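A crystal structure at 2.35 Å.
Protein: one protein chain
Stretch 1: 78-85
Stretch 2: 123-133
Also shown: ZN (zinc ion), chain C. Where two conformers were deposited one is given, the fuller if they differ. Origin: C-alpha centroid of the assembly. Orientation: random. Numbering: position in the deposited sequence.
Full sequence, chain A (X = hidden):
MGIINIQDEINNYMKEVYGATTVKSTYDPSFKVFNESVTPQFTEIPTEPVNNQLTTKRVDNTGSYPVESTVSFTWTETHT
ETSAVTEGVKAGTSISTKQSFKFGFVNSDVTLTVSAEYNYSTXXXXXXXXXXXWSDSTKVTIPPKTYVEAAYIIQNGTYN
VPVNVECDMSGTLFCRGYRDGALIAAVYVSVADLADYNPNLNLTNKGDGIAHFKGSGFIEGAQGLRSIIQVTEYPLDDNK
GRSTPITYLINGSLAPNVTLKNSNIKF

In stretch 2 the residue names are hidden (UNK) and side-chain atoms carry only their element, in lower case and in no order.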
# COMPACT_ATOMS: atom_id res chain seq x y z
N THR A 78 4.41 -1.18 14.20
CA THR A 78 3.67 0.00 14.58
C THR A 78 3.14 0.47 13.28
O THR A 78 3.89 0.63 12.33
CB THR A 78 4.52 1.08 15.29
OG1 THR A 78 4.80 0.63 16.63
CG2 THR A 78 3.72 2.42 15.40
N HIS A 79 1.83 0.63 13.22
CA HIS A 79 1.29 1.10 11.99
C HIS A 79 0.08 2.13 11.97
O HIS A 79 -0.75 2.20 12.92
CB HIS A 79 0.96 -0.10 11.23
CG HIS A 79 -0.46 -0.47 11.38
ND1 HIS A 79 -1.46 0.16 10.67
CD2 HIS A 79 -1.06 -1.41 12.14
CE1 HIS A 79 -2.63 -0.37 10.99
NE2 HIS A 79 -2.41 -1.31 11.90
N THR A 80 -0.04 2.84 10.83
CA THR A 80 -0.81 4.09 10.68
C THR A 80 -2.02 4.05 9.68
O THR A 80 -1.94 3.44 8.61
CB THR A 80 0.18 5.22 10.31
OG1 THR A 80 1.14 5.38 11.34
CG2 THR A 80 -0.48 6.58 10.19
N GLU A 81 -3.13 4.71 10.05
CA GLU A 81 -4.24 5.05 9.12
C GLU A 81 -4.63 6.53 9.27
O GLU A 81 -4.67 7.11 10.39
CB GLU A 81 -5.48 4.21 9.37
CG GLU A 81 -5.17 2.77 9.39
CD GLU A 81 -6.33 1.86 9.75
OE1 GLU A 81 -7.39 2.31 10.27
OE2 GLU A 81 -6.17 0.65 9.51
N THR A 82 -4.93 7.13 8.13
CA THR A 82 -5.16 8.52 8.01
C THR A 82 -6.29 8.73 6.99
O THR A 82 -6.34 8.08 5.90
CB THR A 82 -3.93 9.20 7.62
OG1 THR A 82 -3.01 9.02 8.67
CG2 THR A 82 -4.10 10.76 7.42
N SER A 83 -7.23 9.59 7.40
CA SER A 83 -8.23 10.11 6.50
C SER A 83 -8.53 11.62 6.74
O SER A 83 -8.13 12.19 7.78
CB SER A 83 -9.46 9.26 6.55
OG SER A 83 -10.11 9.45 7.78
N ALA A 84 -9.09 12.27 5.70
CA ALA A 84 -9.54 13.69 5.76
C ALA A 84 -10.46 13.98 4.55
O ALA A 84 -10.47 13.22 3.57
CB ALA A 84 -8.37 14.64 5.75
N VAL A 85 -11.28 15.03 4.67
CA VAL A 85 -12.01 15.61 3.57
C VAL A 85 -11.08 16.73 3.15
O VAL A 85 -10.53 17.43 3.98
CB VAL A 85 -13.34 16.19 4.10
CG1 VAL A 85 -14.04 17.18 3.05
CG2 VAL A 85 -14.29 15.08 4.58
N UNK A 123 -11.69 20.29 7.18
CA UNK A 123 -10.54 19.69 6.50
C UNK A 123 -9.54 19.05 7.49
O UNK A 123 -8.38 18.65 7.11
o UNK A 123 -9.33 21.71 6.71
c UNK A 123 -9.72 20.72 5.75
c UNK A 123 -10.50 21.38 4.65
N UNK A 124 -9.88 19.07 8.77
CA UNK A 124 -9.04 18.44 9.81
C UNK A 124 -8.65 17.04 9.44
O UNK A 124 -9.51 16.23 8.95
o UNK A 124 -9.34 20.69 11.35
c UNK A 124 -9.94 19.66 11.78
n UNK A 124 -10.69 19.66 12.88
c UNK A 124 -9.87 18.33 11.05
N UNK A 125 -7.39 16.73 9.62
CA UNK A 125 -7.02 15.37 9.29
C UNK A 125 -6.93 14.50 10.56
O UNK A 125 -6.47 15.01 11.62
c UNK A 125 -5.73 16.41 7.39
o UNK A 125 -4.62 15.59 9.18
c UNK A 125 -5.74 15.30 8.39
N UNK A 126 -7.39 13.23 10.46
CA UNK A 126 -7.29 12.28 11.58
C UNK A 126 -6.42 11.05 11.24
O UNK A 126 -6.62 10.38 10.22
c UNK A 126 -8.65 11.78 12.16
c UNK A 126 -9.52 12.92 12.73
o UNK A 126 -9.37 11.14 11.12
N UNK A 127 -5.48 10.78 12.14
CA UNK A 127 -4.55 9.65 12.04
C UNK A 127 -4.58 8.83 13.33
O UNK A 127 -4.54 9.42 14.43
c UNK A 127 -2.12 8.96 11.78
o UNK A 127 -3.03 10.95 10.70
c UNK A 127 -3.13 10.14 11.87
N UNK A 128 -4.69 7.50 13.20
CA UNK A 128 -4.40 6.52 14.28
C UNK A 128 -3.12 5.73 14.00
O UNK A 128 -2.93 5.17 12.92
o UNK A 128 -6.76 6.14 14.57
c UNK A 128 -5.52 5.48 14.46
c UNK A 128 -5.35 4.74 15.79
N UNK A 129 -2.23 5.74 14.98
CA UNK A 129 -1.03 4.92 14.98
C UNK A 129 -1.16 3.95 16.14
O UNK A 129 -1.31 4.36 17.29
o UNK A 129 0.26 6.84 14.32
c UNK A 129 1.52 4.99 15.01
c UNK A 129 0.22 5.77 15.24
N UNK A 130 -1.11 2.66 15.83
CA UNK A 130 -1.21 1.58 16.82
C UNK A 130 -0.19 0.48 16.58
O UNK A 130 0.36 0.34 15.50
c UNK A 130 -2.59 0.97 16.81
o UNK A 130 -5.38 0.72 16.32
o UNK A 130 -5.00 -0.21 14.36
c UNK A 130 -3.07 0.60 15.46
c UNK A 130 -4.59 0.35 15.38
N UNK A 131 0.10 -0.29 17.63
CA UNK A 131 1.05 -1.38 17.48
C UNK A 131 0.33 -2.71 17.40
O UNK A 131 -0.78 -2.89 17.93
o UNK A 131 1.20 -1.68 19.78
c UNK A 131 2.87 -0.22 18.68
c UNK A 131 1.99 -1.48 18.61
N UNK A 132 0.95 -3.61 16.66
CA UNK A 132 0.43 -4.95 16.59
C UNK A 132 1.59 -5.93 16.83
O UNK A 132 2.74 -5.69 16.45
n UNK A 132 -2.61 -4.98 16.42
c UNK A 132 -2.49 -3.92 14.51
n UNK A 132 -3.75 -3.78 15.06
c UNK A 132 -3.79 -4.42 16.21
c UNK A 132 -1.77 -4.69 15.36
c UNK A 132 -0.35 -5.18 15.29
N UNK A 133 1.28 -6.99 17.56
CA UNK A 133 2.30 -7.98 17.91
C UNK A 133 1.93 -9.20 17.11
O UNK A 133 0.87 -9.80 17.34
o UNK A 133 2.75 -7.10 20.11
c UNK A 133 3.35 -9.43 19.74
c UNK A 133 2.33 -8.29 19.42
ZN ZN C . -4.05 -2.18 12.79
O HOH W 1 -11.83 16.03 7.38
O HOH W 2 -7.98 18.04 4.54

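Position 123 carries three side-chain atoms, a carbon bearing one oxygen and one carbon. A beta-branched hydroxyl of this kind is threonine. Thr 123 directs its side chain away from stretch 1 overall and meets it mainly through backbone: its CA lies 3.4 Å from Val 85 O, a CA-H...O contact, and one water donates to both Thr 123 O and Val 85 O, 2.7 Å from each.

Position 124 has two carbons in line, the second carrying one oxygen and one nitrogen: a short amide, asparagine. Asn 124 points away, where a polar group can remain exposed. Its backbone serves the contact, since a second water accepts from Val 85 N (2.9 Å) and donates to Asn 124 O (2.8 Å).

Position 125 again has a carbon with one oxygen and one carbon, the terminal carbon 3.6 Å from Ala 84 CB; hence threonine. The methyl of Thr 125 makes an apolar contact beside a hydroxyl that suits an exposed site.

At 126 the same three-atom fork appears, on the same face as Ser 83, its oxygen 3.8 Å from Ser 83 OG, too far for a bond. It too is threonine. The backbones pair instead, Ser 83 N to Thr 126 O and Thr 126 N to Ser 83 O, both 3.0 Å.

Position 127 repeats the fork, its oxygen 2.8 Å from Thr 82 OG1 and its terminal carbon 3.3 Å from Thr 80 CG2. In this threonine, OG1 makes a hydrogen bond with Thr 82 OG1, while the methyl packs. One residue type supplies both kinds of contact.

Position 128 has one oxygen and one carbon on its branching carbon, but the side chain comes no nearer than 4.5 Å to stretch 1. This is the fork of threonine, whose beta-branching favours an extended strand. Thr 128 works through its backbone: Glu 81 N donates to Thr 128 O (2.9 Å), and Thr 128 N to Glu 81 O (2.8 Å).

Position 129 is another such fork, its terminal carbon 3.4 Å from Thr 78 CG2: threonine. Thr 129 OG1 and Thr 80 OG1 share a weak 3.4 Å hydrogen bond.

Position 130 has three carbons, the last carrying two oxygens, one 3.7 Å from His 79 NE2: glutamate. CA-to-CB points to the face that His 79 also occupies, but the long side chain lets its end come nearer to stretch 1, close to the nitrogen that binds zinc (His 79 NE2 to ZN, 2.1 Å). The backbones pair, His 79 N to Glu 130 O (2.7 Å) and Glu 130 N to His 79 O (3.0 Å).

Position 131 shows the fork once more, its terminal carbon 2.9 Å from Thr 78 OG1, a tight contact. Thr 131, beta-branched, suits the strand.

Position 132 has one carbon and a five-membered ring of three carbons and two nitrogens, a ring carbon 3.7 Å from His 79 NE2: histidine. The flat ring of His 132 can meet that of His 79 rim to rim.

Position 133 has the fork of threonine; Thr 133 is out of reach.

The contact is an antiparallel pairing. Paired backbone hydrogen bonds at His 79, Glu 81 and Ser 83 alternate with close pairs lacking them (Thr 78/Thr 131, Thr 80/Thr 129, Thr 82/Thr 127), where threonines meet on one face.

Stretch 2 123-133: TNTTTTTETHT
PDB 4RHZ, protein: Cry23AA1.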